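Local coordinates for putative endonuclease/exonuclease/phosphatase family protein (Bacteroides vulgatus ATCC 8482, PDB 3G6S) that probably cleaves phosphodiester bonds in nucleic acids, as a hydrolase of the DNase I-like endonuclease/exonuclease/phosphatase family, at residues 206-211 / 249-254; 44-49 / 136-141; 93-98 / 117-122; 79-84 / 132-137. All blocks are in the same frame, centred on the assembly; numbering follows the deposited sequence.

The four contacts belong to one alpha-beta domain whose two mixed sheets pack face to face. Contacts 2 and 4 bridge the sheets, joining strands 41-45 and 81-84 of one to strand 131-138 of the other; they share Asn136 and Thr137, and their centres are about 12 Å apart. Contact 3 pairs 88-97 with 117-125 at the border of the second sheet, its centre about 9 Å from that of contact 4. It closes first along the chain, within the spans of contacts 2 and 4. Contact 1 follows, joining the loops before strands 224-228 and 254-260, its centre about 14 Å from that of contact 2. Contacts 2 and 4 thus hold the two sheets together.

Contact 1: residues 206-211 / 249-254; sequences DYTFHD and SDHNPQ
Phe209 and His251 meet obliquely, ring to ring: Phe209 CD1 lies over one face of the imidazole, offset toward its rim and 3.4 Å from His251 CE1, with the planes 54° apart. Phe209 CE1 also rests 3.9 Å from CG of Asp250. The next residue, His210, packs quite differently. Its CG sits between the backbone N and the carbonyl carbon (chi1 46°), and the ring covers the backbone of the partner loop, Asp250 O lying 3.1 Å above the ring plane of His210, over its centre. The same oxygen takes the backbone N-H of His210 almost in line with its C=O bond, at 3.1 Å between His210 N and Asp250 O. At the edge of the His210 ring stand Ser249 O and Asn252 OD1; the bond from His210 NE2 to that amide oxygen is weak, with ring and amide planes 57° apart. Asn252 ND2 turns instead to Glu242, and His210 ND1 to the backbone N of Ala213. Asn252 N binds Thr208 O at 2.8 Å, beside a single bridge between Phe209 and His251. Ser249-Asp250-His251 matches the Ser-Asp-His signature of this family, whose histidine lies in the active site of relatives. Asp250 OD1 accepts from His251 ND1 at 2.6 Å, and Ser249 OG takes His251 N in an ST turn. Carboxylate and Phe209 would probably limit rotation of this imidazole; the turn holds its backbone.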
loop_
_atom_site.group_PDB
_atom_site.type_symbol
_atom_site.label_atom_id
_atom_site.label_comp_id
_atom_site.label_asym_id
_atom_site.label_seq_id
_atom_site.Cartn_x
_atom_site.Cartn_y
_atom_site.Cartn_z
ATOM N N ASP A 206 9.158 14.754 -2.919
ATOM C CA ASP A 206 9.912 13.628 -2.360
ATOM C C ASP A 206 9.486 13.213 -0.952
ATOM O O ASP A 206 10.189 12.460 -0.279
ATOM C CB ASP A 206 11.423 13.926 -2.375
ATOM C CG ASP A 206 11.771 15.240 -1.702
ATOM O OD1 ASP A 206 11.223 15.525 -0.613
ATOM O OD2 ASP A 206 12.612 15.987 -2.252
ATOM N N TYR A 207 8.334 13.705 -0.508
ATOM C CA TYR A 207 7.811 13.357 0.811
ATOM C C TYR A 207 6.391 12.831 0.632
ATOM O O TYR A 207 5.718 13.174 -0.340
ATOM C CB TYR A 207 7.813 14.577 1.736
ATOM C CG TYR A 207 7.059 15.770 1.196
ATOM C CD1 TYR A 207 7.653 16.638 0.279
ATOM C CD2 TYR A 207 5.748 16.035 1.603
ATOM C CE1 TYR A 207 6.962 17.743 -0.215
ATOM C CE2 TYR A 207 5.053 17.135 1.114
ATOM C CZ TYR A 207 5.668 17.982 0.206
ATOM O OH TYR A 207 4.991 19.070 -0.284
ATOM N N THR A 208 5.940 12.017 1.580
ATOM C CA THR A 208 4.621 11.405 1.505
ATOM C C THR A 208 3.688 11.730 2.682
ATOM O O THR A 208 2.527 11.310 2.710
ATOM C CB THR A 208 4.773 9.857 1.359
ATOM O OG1 THR A 208 3.484 9.238 1.237
ATOM C CG2 THR A 208 5.471 9.278 2.565
ATOM N N PHE A 209 4.188 12.470 3.662
ATOM C CA PHE A 209 3.360 12.851 4.798
ATOM C C PHE A 209 3.507 14.343 5.078
ATOM O O PHE A 209 4.615 14.843 5.215
ATOM C CB PHE A 209 3.743 12.054 6.037
ATOM C CG PHE A 209 2.829 12.287 7.200
ATOM C CD1 PHE A 209 1.494 11.887 7.138
ATOM C CD2 PHE A 209 3.294 12.935 8.344
ATOM C CE1 PHE A 209 0.626 12.133 8.200
ATOM C CE2 PHE A 209 2.444 13.191 9.418
ATOM C CZ PHE A 209 1.101 12.790 9.352
ATOM N N HIS A 210 2.389 15.050 5.167
ATOM C CA HIS A 210 2.408 16.486 5.410
ATOM C C HIS A 210 1.381 16.895 6.468
ATOM O O HIS A 210 1.256 18.075 6.792
ATOM C CB HIS A 210 2.130 17.216 4.096
ATOM C CG HIS A 210 0.977 16.643 3.329
ATOM N ND1 HIS A 210 -0.328 16.757 3.754
ATOM C CD2 HIS A 210 0.942 15.910 2.192
ATOM C CE1 HIS A 210 -1.120 16.116 2.911
ATOM N NE2 HIS A 210 -0.375 15.594 1.956
ATOM N N ASP A 211 0.652 15.912 6.993
ATOM C CA ASP A 211 -0.368 16.138 8.019
ATOM C C ASP A 211 -1.391 17.192 7.585
ATOM O O ASP A 211 -1.678 18.131 8.321
ATOM C CB ASP A 211 0.301 16.543 9.344
ATOM C CG ASP A 211 -0.693 16.695 10.485
ATOM O OD1 ASP A 211 -1.638 15.884 10.580
ATOM O OD2 ASP A 211 -0.522 17.617 11.310
ATOM N N SER A 249 -5.713 13.685 1.371
ATOM C CA SER A 249 -5.434 12.967 2.601
ATOM C C SER A 249 -4.268 13.640 3.295
ATOM O O SER A 249 -3.708 14.581 2.755
ATOM C CB SER A 249 -5.096 11.513 2.236
ATOM O OG SER A 249 -4.168 10.941 3.127
ATOM N N ASP A 250 -3.915 13.187 4.494
ATOM C CA ASP A 250 -2.767 13.774 5.172
ATOM C C ASP A 250 -1.501 13.190 4.540
ATOM O O ASP A 250 -0.392 13.656 4.796
ATOM C CB ASP A 250 -2.791 13.496 6.682
ATOM C CG ASP A 250 -3.076 12.054 7.010
ATOM O OD1 ASP A 250 -2.830 11.182 6.147
ATOM O OD2 ASP A 250 -3.542 11.784 8.141
ATOM N N HIS A 251 -1.683 12.165 3.711
ATOM C CA HIS A 251 -0.579 11.527 3.006
ATOM C C HIS A 251 -0.634 11.830 1.509
ATOM O O HIS A 251 -1.667 12.250 0.979
ATOM C CB HIS A 251 -0.626 10.007 3.161
ATOM C CG HIS A 251 -0.092 9.501 4.461
ATOM N ND1 HIS A 251 -0.810 9.555 5.636
ATOM C CD2 HIS A 251 1.072 8.878 4.759
ATOM C CE1 HIS A 251 -0.113 8.981 6.601
ATOM N NE2 HIS A 251 1.032 8.561 6.095
ATOM N N ASN A 252 0.494 11.614 0.839
ATOM C CA ASN A 252 0.584 11.791 -0.601
ATOM C C ASN A 252 0.731 10.395 -1.212
ATOM O O ASN A 252 1.529 9.590 -0.756
ATOM C CB ASN A 252 1.799 12.638 -0.988
ATOM C CG ASN A 252 1.504 14.136 -0.977
ATOM O OD1 ASN A 252 0.339 14.560 -1.002
ATOM N ND2 ASN A 252 2.561 14.945 -0.965
ATOM N N PRO A 253 -0.054 10.079 -2.244
ATOM C CA PRO A 253 0.039 8.761 -2.880
ATOM C C PRO A 253 1.329 8.649 -3.689
ATOM O O PRO A 253 1.886 9.661 -4.127
ATOM C CB PRO A 253 -1.190 8.732 -3.778
ATOM C CG PRO A 253 -1.266 10.175 -4.225
ATOM C CD PRO A 253 -1.032 10.932 -2.938
ATOM N N GLN A 254 1.808 7.423 -3.880
ATOM C CA GLN A 254 3.016 7.206 -4.669
ATOM C C GLN A 254 2.682 6.319 -5.864
ATOM O O GLN A 254 2.384 5.135 -5.694
ATOM C CB GLN A 254 4.104 6.522 -3.840
ATOM C CG GLN A 254 5.484 6.643 -4.481
ATOM C CD GLN A 254 6.485 5.586 -4.019
ATOM O OE1 GLN A 254 6.545 5.225 -2.842
ATOM N NE2 GLN A 254 7.289 5.099 -4.954
HETATM O O HOH W 1 -2.751 14.850 -0.435
#

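Contact 2: residues 44-49 / 136-141; sequences MQEVLH and NTHFDH
Asn136 ND2 donates to Met44 O at 2.9 Å and also to Ala79 O, so one side-chain nitrogen ties strand 41-45 to the loop before strand 81-84. Met44 O lies in the plane of the Asn136 amide, although the nitrogen stands well above the carbonyl plane. Asn136 OD1 accepts a sound bond from Thr170 OG1 and a weak one, also 2.9 Å, from Gln45 NE2. Gln45 CG, anti to the carbonyl carbon (chi1 -54°), packs 3.4 Å from Thr137 O; NE2 reaches Thr8 as well. Farther along, Gln45 CB touches His138 CD2 at 3.8 Å. Glu46 CG comes to the edge of the same ring, 3.6 Å from His138 NE2, and the Glu46 carboxylate is nearly coplanar with the imidazole (7°), its OE1 bound to Asn10. Backbone carbonyls and threonine hydroxyls thus hold the two amides, weakly joined to each other. In metal-dependent relatives the glutamate of this Gln-Glu pair is a metal ligand; its hold by Asn10 beside His138 is consistent with a similar site.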
loop_
_atom_site.group_PDB
_atom_site.type_symbol
_atom_site.label_atom_id
_atom_site.label_comp_id
_atom_site.label_asym_id
_atom_site.label_seq_id
_atom_site.Cartn_x
_atom_site.Cartn_y
_atom_site.Cartn_z
HETATM N N MSE A 44 -4.173 0.457 -0.363
HETATM C CA MSE A 44 -4.452 1.602 0.501
HETATM C C MSE A 44 -4.385 1.237 1.975
HETATM O O MSE A 44 -4.660 0.102 2.347
HETATM C CB MSE A 44 -5.839 2.159 0.182
HETATM C CG MSE A 44 -6.011 2.563 -1.267
HETATM SE SE MSE A 44 -7.853 3.010 -1.741
HETATM C CE MSE A 44 -7.665 4.899 -1.998
ATOM N N GLN A 45 -4.014 2.194 2.817
ATOM C CA GLN A 45 -3.951 1.926 4.249
ATOM C C GLN A 45 -4.957 2.796 5.012
ATOM O O GLN A 45 -5.498 3.758 4.459
ATOM C CB GLN A 45 -2.534 2.170 4.779
ATOM C CG GLN A 45 -1.424 1.406 4.052
ATOM C CD GLN A 45 -1.094 2.007 2.689
ATOM O OE1 GLN A 45 -1.084 3.227 2.533
ATOM N NE2 GLN A 45 -0.794 1.156 1.707
ATOM N N GLU A 46 -5.201 2.449 6.278
ATOM C CA GLU A 46 -6.143 3.172 7.143
ATOM C C GLU A 46 -7.539 3.295 6.532
ATOM O O GLU A 46 -8.100 4.383 6.458
ATOM C CB GLU A 46 -5.613 4.580 7.474
ATOM C CG GLU A 46 -4.276 4.623 8.210
ATOM C CD GLU A 46 -3.953 5.996 8.798
ATOM O OE1 GLU A 46 -2.758 6.266 9.079
ATOM O OE2 GLU A 46 -4.891 6.808 8.995
ATOM N N VAL A 47 -8.106 2.183 6.092
ATOM C CA VAL A 47 -9.423 2.232 5.481
ATOM C C VAL A 47 -10.478 1.550 6.361
ATOM O O VAL A 47 -10.434 0.338 6.582
ATOM C CB VAL A 47 -9.385 1.571 4.077
ATOM C CG1 VAL A 47 -10.681 1.825 3.336
ATOM C CG2 VAL A 47 -8.191 2.117 3.277
ATOM N N LEU A 48 -11.422 2.331 6.882
ATOM C CA LEU A 48 -12.477 1.766 7.722
ATOM C C LEU A 48 -13.566 1.175 6.823
ATOM O O LEU A 48 -13.676 1.524 5.640
ATOM C CB LEU A 48 -13.064 2.843 8.643
ATOM C CG LEU A 48 -12.107 3.377 9.718
ATOM C CD1 LEU A 48 -12.770 4.499 10.501
ATOM C CD2 LEU A 48 -11.696 2.249 10.645
ATOM N N HIS A 49 -14.373 0.288 7.394
ATOM C CA HIS A 49 -15.428 -0.369 6.637
ATOM C C HIS A 49 -16.351 0.549 5.829
ATOM O O HIS A 49 -16.689 0.248 4.681
ATOM C CB HIS A 49 -16.274 -1.259 7.544
ATOM C CG HIS A 49 -17.316 -2.020 6.794
ATOM N ND1 HIS A 49 -18.534 -1.470 6.461
ATOM C CD2 HIS A 49 -17.281 -3.242 6.215
ATOM C CE1 HIS A 49 -19.206 -2.322 5.706
ATOM N NE2 HIS A 49 -18.468 -3.404 5.540
ATOM N N ASN A 136 -0.002 -5.634 0.248
ATOM C CA ASN A 136 -0.237 -4.301 0.781
ATOM C C ASN A 136 -0.269 -4.392 2.290
ATOM O O ASN A 136 -0.968 -5.235 2.850
ATOM C CB ASN A 136 -1.574 -3.768 0.286
ATOM C CG ASN A 136 -1.795 -2.341 0.691
ATOM O OD1 ASN A 136 -0.931 -1.487 0.457
ATOM N ND2 ASN A 136 -2.949 -2.058 1.299
ATOM N N THR A 137 0.466 -3.519 2.962
ATOM C CA THR A 137 0.497 -3.596 4.409
ATOM C C THR A 137 0.591 -2.232 5.104
ATOM O O THR A 137 0.730 -1.209 4.441
ATOM C CB THR A 137 1.676 -4.503 4.830
ATOM O OG1 THR A 137 1.708 -4.633 6.254
ATOM C CG2 THR A 137 2.986 -3.922 4.337
ATOM N N HIS A 138 0.498 -2.235 6.435
ATOM C CA HIS A 138 0.595 -1.022 7.269
ATOM C C HIS A 138 1.381 -1.383 8.531
ATOM O O HIS A 138 0.878 -2.108 9.382
ATOM C CB HIS A 138 -0.793 -0.521 7.684
ATOM C CG HIS A 138 -0.791 0.870 8.236
ATOM N ND1 HIS A 138 0.373 1.557 8.506
ATOM C CD2 HIS A 138 -1.806 1.717 8.529
ATOM C CE1 HIS A 138 0.073 2.774 8.937
ATOM N NE2 HIS A 138 -1.239 2.895 8.960
ATOM N N PHE A 139 2.610 -0.879 8.647
ATOM C CA PHE A 139 3.485 -1.165 9.793
ATOM C C PHE A 139 3.204 -0.352 11.062
ATOM O O PHE A 139 2.513 0.667 11.024
ATOM C CB PHE A 139 4.946 -0.954 9.383
ATOM C CG PHE A 139 5.567 -2.138 8.690
ATOM C CD1 PHE A 139 4.801 -2.996 7.911
ATOM C CD2 PHE A 139 6.931 -2.376 8.790
ATOM C CE1 PHE A 139 5.391 -4.072 7.248
ATOM C CE2 PHE A 139 7.523 -3.449 8.129
ATOM C CZ PHE A 139 6.752 -4.295 7.358
ATOM N N ASP A 140 3.751 -0.824 12.185
ATOM C CA ASP A 140 3.607 -0.164 13.483
ATOM C C ASP A 140 4.611 0.991 13.577
ATOM O O ASP A 140 5.772 0.842 13.199
ATOM C CB ASP A 140 3.877 -1.158 14.617
ATOM C CG ASP A 140 3.677 -0.544 16.003
ATOM O OD1 ASP A 140 4.068 -1.182 17.000
ATOM O OD2 ASP A 140 3.123 0.572 16.105
ATOM N N HIS A 141 4.166 2.136 14.086
ATOM C CA HIS A 141 5.039 3.298 14.213
ATOM C C HIS A 141 5.914 3.243 15.464
ATOM O O HIS A 141 6.997 3.839 15.503
ATOM C CB HIS A 141 4.211 4.576 14.229
ATOM C CG HIS A 141 3.140 4.575 15.266
ATOM N ND1 HIS A 141 3.102 5.492 16.298
ATOM C CD2 HIS A 141 2.075 3.764 15.443
ATOM C CE1 HIS A 141 2.057 5.240 17.063
ATOM N NE2 HIS A 141 1.415 4.195 16.567
#

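Contact 3: residues 93-98 / 117-122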
loop_
_atom_site.group_PDB
_atom_site.type_symbol
_atom_site.label_atom_id
_atom_site.label_comp_id
_atom_site.label_asym_id
_atom_site.label_seq_id
_atom_site.Cartn_x
_atom_site.Cartn_y
_atom_site.Cartn_z
ATOM N N SER A 93 -6.158 -14.962 -2.733
ATOM C CA SER A 93 -5.885 -13.787 -1.928
ATOM C C SER A 93 -6.195 -14.068 -0.474
ATOM O O SER A 93 -6.963 -14.972 -0.156
ATOM C CB SER A 93 -6.745 -12.623 -2.407
ATOM O OG SER A 93 -8.109 -12.982 -2.396
ATOM N N ASN A 94 -5.602 -13.284 0.411
ATOM C CA ASN A 94 -5.849 -13.474 1.823
ATOM C C ASN A 94 -5.190 -12.363 2.628
ATOM O O ASN A 94 -4.591 -11.446 2.067
ATOM C CB ASN A 94 -5.315 -14.837 2.257
ATOM C CG ASN A 94 -5.801 -15.231 3.622
ATOM O OD1 ASN A 94 -7.005 -15.335 3.848
ATOM N ND2 ASN A 94 -4.872 -15.442 4.549
ATOM N N THR A 95 -5.314 -12.441 3.944
ATOM C CA THR A 95 -4.710 -11.448 4.814
ATOM C C THR A 95 -4.228 -12.136 6.089
ATOM O O THR A 95 -4.938 -12.962 6.647
ATOM C CB THR A 95 -5.722 -10.294 5.117
ATOM O OG1 THR A 95 -5.210 -9.452 6.158
ATOM C CG2 THR A 95 -7.067 -10.848 5.520
ATOM N N PHE A 96 -3.004 -11.829 6.516
ATOM C CA PHE A 96 -2.445 -12.421 7.726
ATOM C C PHE A 96 -2.018 -11.332 8.699
ATOM O O PHE A 96 -1.845 -10.176 8.311
ATOM C CB PHE A 96 -1.253 -13.326 7.392
ATOM C CG PHE A 96 -0.149 -12.636 6.647
ATOM C CD1 PHE A 96 0.856 -11.949 7.331
ATOM C CD2 PHE A 96 -0.126 -12.653 5.256
ATOM C CE1 PHE A 96 1.865 -11.284 6.637
ATOM C CE2 PHE A 96 0.873 -11.992 4.553
ATOM C CZ PHE A 96 1.873 -11.305 5.245
ATOM N N TRP A 97 -1.846 -11.704 9.964
ATOM C CA TRP A 97 -1.461 -10.751 11.000
ATOM C C TRP A 97 0.039 -10.665 11.238
ATOM O O TRP A 97 0.714 -11.681 11.412
ATOM C CB TRP A 97 -2.201 -11.088 12.303
ATOM C CG TRP A 97 -3.584 -10.551 12.294
ATOM C CD1 TRP A 97 -4.030 -9.414 12.916
ATOM C CD2 TRP A 97 -4.677 -11.028 11.504
ATOM N NE1 TRP A 97 -5.332 -9.150 12.548
ATOM C CE2 TRP A 97 -5.753 -10.128 11.684
ATOM C CE3 TRP A 97 -4.850 -12.130 10.651
ATOM C CZ2 TRP A 97 -6.982 -10.289 11.045
ATOM C CZ3 TRP A 97 -6.075 -12.295 10.009
ATOM C CH2 TRP A 97 -7.129 -11.375 10.214
ATOM N N LEU A 98 0.556 -9.439 11.226
ATOM C CA LEU A 98 1.977 -9.208 11.447
ATOM C C LEU A 98 2.279 -9.472 12.920
ATOM O O LEU A 98 2.282 -8.560 13.751
ATOM C CB LEU A 98 2.356 -7.765 11.063
ATOM C CG LEU A 98 2.046 -7.325 9.616
ATOM C CD1 LEU A 98 2.646 -5.942 9.347
ATOM C CD2 LEU A 98 2.624 -8.335 8.627
ATOM N N ILE A 117 -1.690 -5.680 9.914
ATOM C CA ILE A 117 -1.934 -6.737 8.938
ATOM C C ILE A 117 -1.339 -6.456 7.564
ATOM O O ILE A 117 -0.889 -5.344 7.259
ATOM C CB ILE A 117 -3.440 -6.968 8.701
ATOM C CG1 ILE A 117 -4.085 -5.671 8.204
ATOM C CG2 ILE A 117 -4.101 -7.494 9.959
ATOM C CD1 ILE A 117 -5.551 -5.801 7.860
ATOM N N ALA A 118 -1.358 -7.490 6.736
ATOM C CA ALA A 118 -0.886 -7.409 5.362
ATOM C C ALA A 118 -1.917 -8.178 4.538
ATOM O O ALA A 118 -2.312 -9.275 4.914
ATOM C CB ALA A 118 0.486 -8.057 5.231
ATOM N N THR A 119 -2.387 -7.587 3.450
ATOM C CA THR A 119 -3.346 -8.265 2.586
ATOM C C THR A 119 -2.611 -8.522 1.270
ATOM O O THR A 119 -1.924 -7.638 0.763
ATOM C CB THR A 119 -4.616 -7.407 2.342
ATOM O OG1 THR A 119 -5.409 -7.388 3.535
ATOM C CG2 THR A 119 -5.453 -7.978 1.200
ATOM N N TRP A 120 -2.730 -9.740 0.745
ATOM C CA TRP A 120 -2.061 -10.111 -0.500
ATOM C C TRP A 120 -3.002 -10.745 -1.496
ATOM O O TRP A 120 -4.103 -11.167 -1.149
ATOM C CB TRP A 120 -0.913 -11.092 -0.235
ATOM C CG TRP A 120 -1.350 -12.407 0.339
ATOM C CD1 TRP A 120 -1.435 -12.731 1.655
ATOM C CD2 TRP A 120 -1.803 -13.565 -0.393
ATOM N NE1 TRP A 120 -1.910 -14.017 1.797
ATOM C CE2 TRP A 120 -2.140 -14.551 0.558
ATOM C CE3 TRP A 120 -1.948 -13.860 -1.756
ATOM C CZ2 TRP A 120 -2.625 -15.814 0.195
ATOM C CZ3 TRP A 120 -2.433 -15.124 -2.122
ATOM C CH2 TRP A 120 -2.761 -16.085 -1.141
ATOM N N ALA A 121 -2.543 -10.839 -2.737
ATOM C CA ALA A 121 -3.341 -11.432 -3.792
ATOM C C ALA A 121 -2.470 -11.864 -4.953
ATOM O O ALA A 121 -1.592 -11.124 -5.401
ATOM C CB ALA A 121 -4.385 -10.448 -4.268
ATOM N N LYS A 122 -2.712 -13.078 -5.430
ATOM C CA LYS A 122 -1.985 -13.623 -6.560
ATOM C C LYS A 122 -2.841 -13.258 -7.787
ATOM O O LYS A 122 -3.937 -13.788 -7.977
ATOM C CB LYS A 122 -1.866 -15.131 -6.371
ATOM C CG LYS A 122 -1.142 -15.896 -7.456
ATOM C CD LYS A 122 -1.060 -17.371 -7.079
ATOM C CE LYS A 122 -0.513 -18.203 -8.215
ATOM N NZ LYS A 122 -0.630 -19.659 -7.934
HETATM O O HOH W 2 -2.305 -15.906 4.360
#
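This is a regular antiparallel strand pair at the border of the six-stranded sheet, where outermost strand 88-97 lies against 117-125. Backbone bonds link Asn94 with Trp120 and Phe96 with Ala118 in both directions; the shortest joins Trp120 N to Asn94 O at 2.8 Å. On the face bearing Asn94, Phe96, Ala118 and Trp120, the indole folds back over the neighbouring strand, its CG between the backbone N and the carbonyl carbon (chi1 63°). Ser93 CA makes a CH-pi contact 3.9 Å from the centroid of the six-membered ring of Trp120. A water accepts from both Trp120 NE1 and Asn94 ND2. An alanine in place of Trp120 would probably uncover the backbone of Ser93 and Asn94 and leave that water without its indole donor. Beside Trp120, Ala118 CB sits over the Phe96 ring, 3.5 Å from its CZ. On the other face, Ile117 CG2 lies over the five-membered ring of Trp97, 3.3 Å from NE1, which donates to Arg69 O. Phe96 and Leu98 pack on helix 144-161, Trp120 leans on Met133 and Val135 of strand 131-138, and Ser93, Thr119 and Ala121 touch Ile65 of the opposing sheet.

Contact 4: residues 79-84 / 132-137; sequences APLFYR and FMAVNT
Ala79 and Leu81 meet Asn136 and Ala134 in the core of the two-sheet sandwich of the DNase I-like fold, where strand 81-84 of one sheet faces 131-138 of the other. The close part is at the Ala79 end. Ala79 O accepts from Asn136 ND2 at 3.1 Å, a nearly straight bond (160°) with the nitrogen above the carbonyl, 83° out of its plane. Asn136 CG, anti to the backbone N (chi1 -174°), faces Ala79 and Pro80. Leu81 and Asn136 slide past each other in opposite directions, bringing Leu81 CD2 to 3.8 Å from Asn136 CB. An alanine in place of Asn136 would keep that CB but would probably leave Ala79 O, Met44 O and the hydroxyl of Thr170 without their amide partner. Beyond Leu81 the strands diverge: Phe82, Tyr83 and Arg84 make no contact with 132-137, and the last two are partly exposed. Leu81 CD1 closes the packed part, 4.0 Å from Ala134 CB and 3.8 Å from Ala134 O.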
loop_
_atom_site.group_PDB
_atom_site.type_symbol
_atom_site.label_atom_id
_atom_site.label_comp_id
_atom_site.label_asym_id
_atom_site.label_seq_id
_atom_site.Cartn_x
_atom_site.Cartn_y
_atom_site.Cartn_z
ATOM N N ALA A 79 -6.494 -2.825 4.962
ATOM C CA ALA A 79 -5.262 -2.532 4.218
ATOM C C ALA A 79 -5.556 -3.253 2.902
ATOM O O ALA A 79 -4.836 -4.153 2.495
ATOM C CB ALA A 79 -4.063 -3.140 4.923
ATOM N N PRO A 80 -6.625 -2.829 2.213
ATOM C CA PRO A 80 -7.108 -3.387 0.949
ATOM C C PRO A 80 -6.344 -3.095 -0.328
ATOM O O PRO A 80 -5.519 -2.184 -0.396
ATOM C CB PRO A 80 -8.526 -2.842 0.874
ATOM C CG PRO A 80 -8.326 -1.421 1.351
ATOM C CD PRO A 80 -7.327 -1.561 2.511
ATOM N N LEU A 81 -6.647 -3.909 -1.334
ATOM C CA LEU A 81 -6.079 -3.812 -2.665
ATOM C C LEU A 81 -7.228 -3.648 -3.656
ATOM O O LEU A 81 -8.147 -4.464 -3.688
ATOM C CB LEU A 81 -5.302 -5.089 -3.006
ATOM C CG LEU A 81 -3.869 -5.163 -2.475
ATOM C CD1 LEU A 81 -3.374 -6.590 -2.555
ATOM C CD2 LEU A 81 -2.973 -4.215 -3.268
ATOM N N PHE A 82 -7.192 -2.581 -4.443
ATOM C CA PHE A 82 -8.219 -2.365 -5.454
ATOM C C PHE A 82 -7.592 -2.565 -6.822
ATOM O O PHE A 82 -6.469 -2.125 -7.066
ATOM C CB PHE A 82 -8.824 -0.963 -5.334
ATOM C CG PHE A 82 -9.814 -0.832 -4.213
ATOM C CD1 PHE A 82 -9.384 -0.795 -2.893
ATOM C CD2 PHE A 82 -11.183 -0.797 -4.475
ATOM C CE1 PHE A 82 -10.304 -0.723 -1.839
ATOM C CE2 PHE A 82 -12.117 -0.725 -3.426
ATOM C CZ PHE A 82 -11.672 -0.690 -2.107
ATOM N N TYR A 83 -8.311 -3.243 -7.704
ATOM C CA TYR A 83 -7.799 -3.518 -9.036
ATOM C C TYR A 83 -8.895 -3.445 -10.097
ATOM O O TYR A 83 -10.093 -3.519 -9.784
ATOM C CB TYR A 83 -7.185 -4.908 -9.062
ATOM C CG TYR A 83 -8.166 -5.999 -8.714
ATOM C CD1 TYR A 83 -8.480 -6.294 -7.379
ATOM C CD2 TYR A 83 -8.802 -6.733 -9.722
ATOM C CE1 TYR A 83 -9.403 -7.298 -7.070
ATOM C CE2 TYR A 83 -9.722 -7.730 -9.415
ATOM C CZ TYR A 83 -10.015 -8.010 -8.095
ATOM O OH TYR A 83 -10.917 -9.018 -7.807
ATOM N N ARG A 84 -8.477 -3.303 -11.353
ATOM C CA ARG A 84 -9.403 -3.251 -12.484
ATOM C C ARG A 84 -10.018 -4.639 -12.711
ATOM O O ARG A 84 -9.314 -5.576 -13.080
ATOM C CB ARG A 84 -8.656 -2.813 -13.746
ATOM C CG ARG A 84 -8.158 -1.390 -13.702
ATOM C CD ARG A 84 -9.314 -0.419 -13.750
ATOM N NE ARG A 84 -10.089 -0.584 -14.970
ATOM C CZ ARG A 84 -9.611 -0.357 -16.186
ATOM N NH1 ARG A 84 -8.356 0.051 -16.339
ATOM N NH2 ARG A 84 -10.383 -0.554 -17.248
ATOM N N PHE A 132 1.516 -12.638 -11.095
ATOM C CA PHE A 132 2.313 -11.825 -10.197
ATOM C C PHE A 132 1.614 -11.684 -8.872
ATOM O O PHE A 132 0.464 -12.081 -8.725
ATOM C CB PHE A 132 2.583 -10.439 -10.779
ATOM C CG PHE A 132 1.352 -9.670 -11.143
ATOM C CD1 PHE A 132 0.710 -9.893 -12.362
ATOM C CD2 PHE A 132 0.872 -8.663 -10.306
ATOM C CE1 PHE A 132 -0.381 -9.111 -12.753
ATOM C CE2 PHE A 132 -0.218 -7.877 -10.686
ATOM C CZ PHE A 132 -0.850 -8.099 -11.914
HETATM N N MSE A 133 2.302 -11.120 -7.897
HETATM C CA MSE A 133 1.680 -10.977 -6.609
HETATM C C MSE A 133 1.741 -9.563 -6.084
HETATM O O MSE A 133 2.688 -8.818 -6.341
HETATM C CB MSE A 133 2.335 -11.922 -5.616
HETATM C CG MSE A 133 1.744 -11.849 -4.233
HETATM SE SE MSE A 133 2.746 -12.940 -3.032
HETATM C CE MSE A 133 1.312 -13.420 -1.846
ATOM N N ALA A 134 0.706 -9.201 -5.347
ATOM C CA ALA A 134 0.623 -7.888 -4.751
ATOM C C ALA A 134 0.431 -8.075 -3.257
ATOM O O ALA A 134 -0.385 -8.890 -2.818
ATOM C CB ALA A 134 -0.548 -7.117 -5.333
ATOM N N VAL A 135 1.196 -7.317 -2.482
ATOM C CA VAL A 135 1.098 -7.365 -1.032
ATOM C C VAL A 135 1.018 -5.924 -0.554
ATOM O O VAL A 135 1.851 -5.097 -0.919
ATOM C CB VAL A 135 2.321 -8.069 -0.389
ATOM C CG1 VAL A 135 2.169 -8.099 1.132
ATOM C CG2 VAL A 135 2.427 -9.491 -0.911
ATOM N N ASN A 136 -0.002 -5.634 0.248
ATOM C CA ASN A 136 -0.237 -4.301 0.781
ATOM C C ASN A 136 -0.269 -4.392 2.290
ATOM O O ASN A 136 -0.968 -5.235 2.850
ATOM C CB ASN A 136 -1.574 -3.768 0.286
ATOM C CG ASN A 136 -1.795 -2.341 0.691
ATOM O OD1 ASN A 136 -0.931 -1.487 0.457
ATOM N ND2 ASN A 136 -2.949 -2.058 1.299
ATOM N N THR A 137 0.466 -3.519 2.962
ATOM C CA THR A 137 0.497 -3.596 4.409
ATOM C C THR A 137 0.591 -2.232 5.104
ATOM O O THR A 137 0.730 -1.209 4.441
ATOM C CB THR A 137 1.676 -4.503 4.830
ATOM O OG1 THR A 137 1.708 -4.633 6.254
ATOM C CG2 THR A 137 2.986 -3.922 4.337
#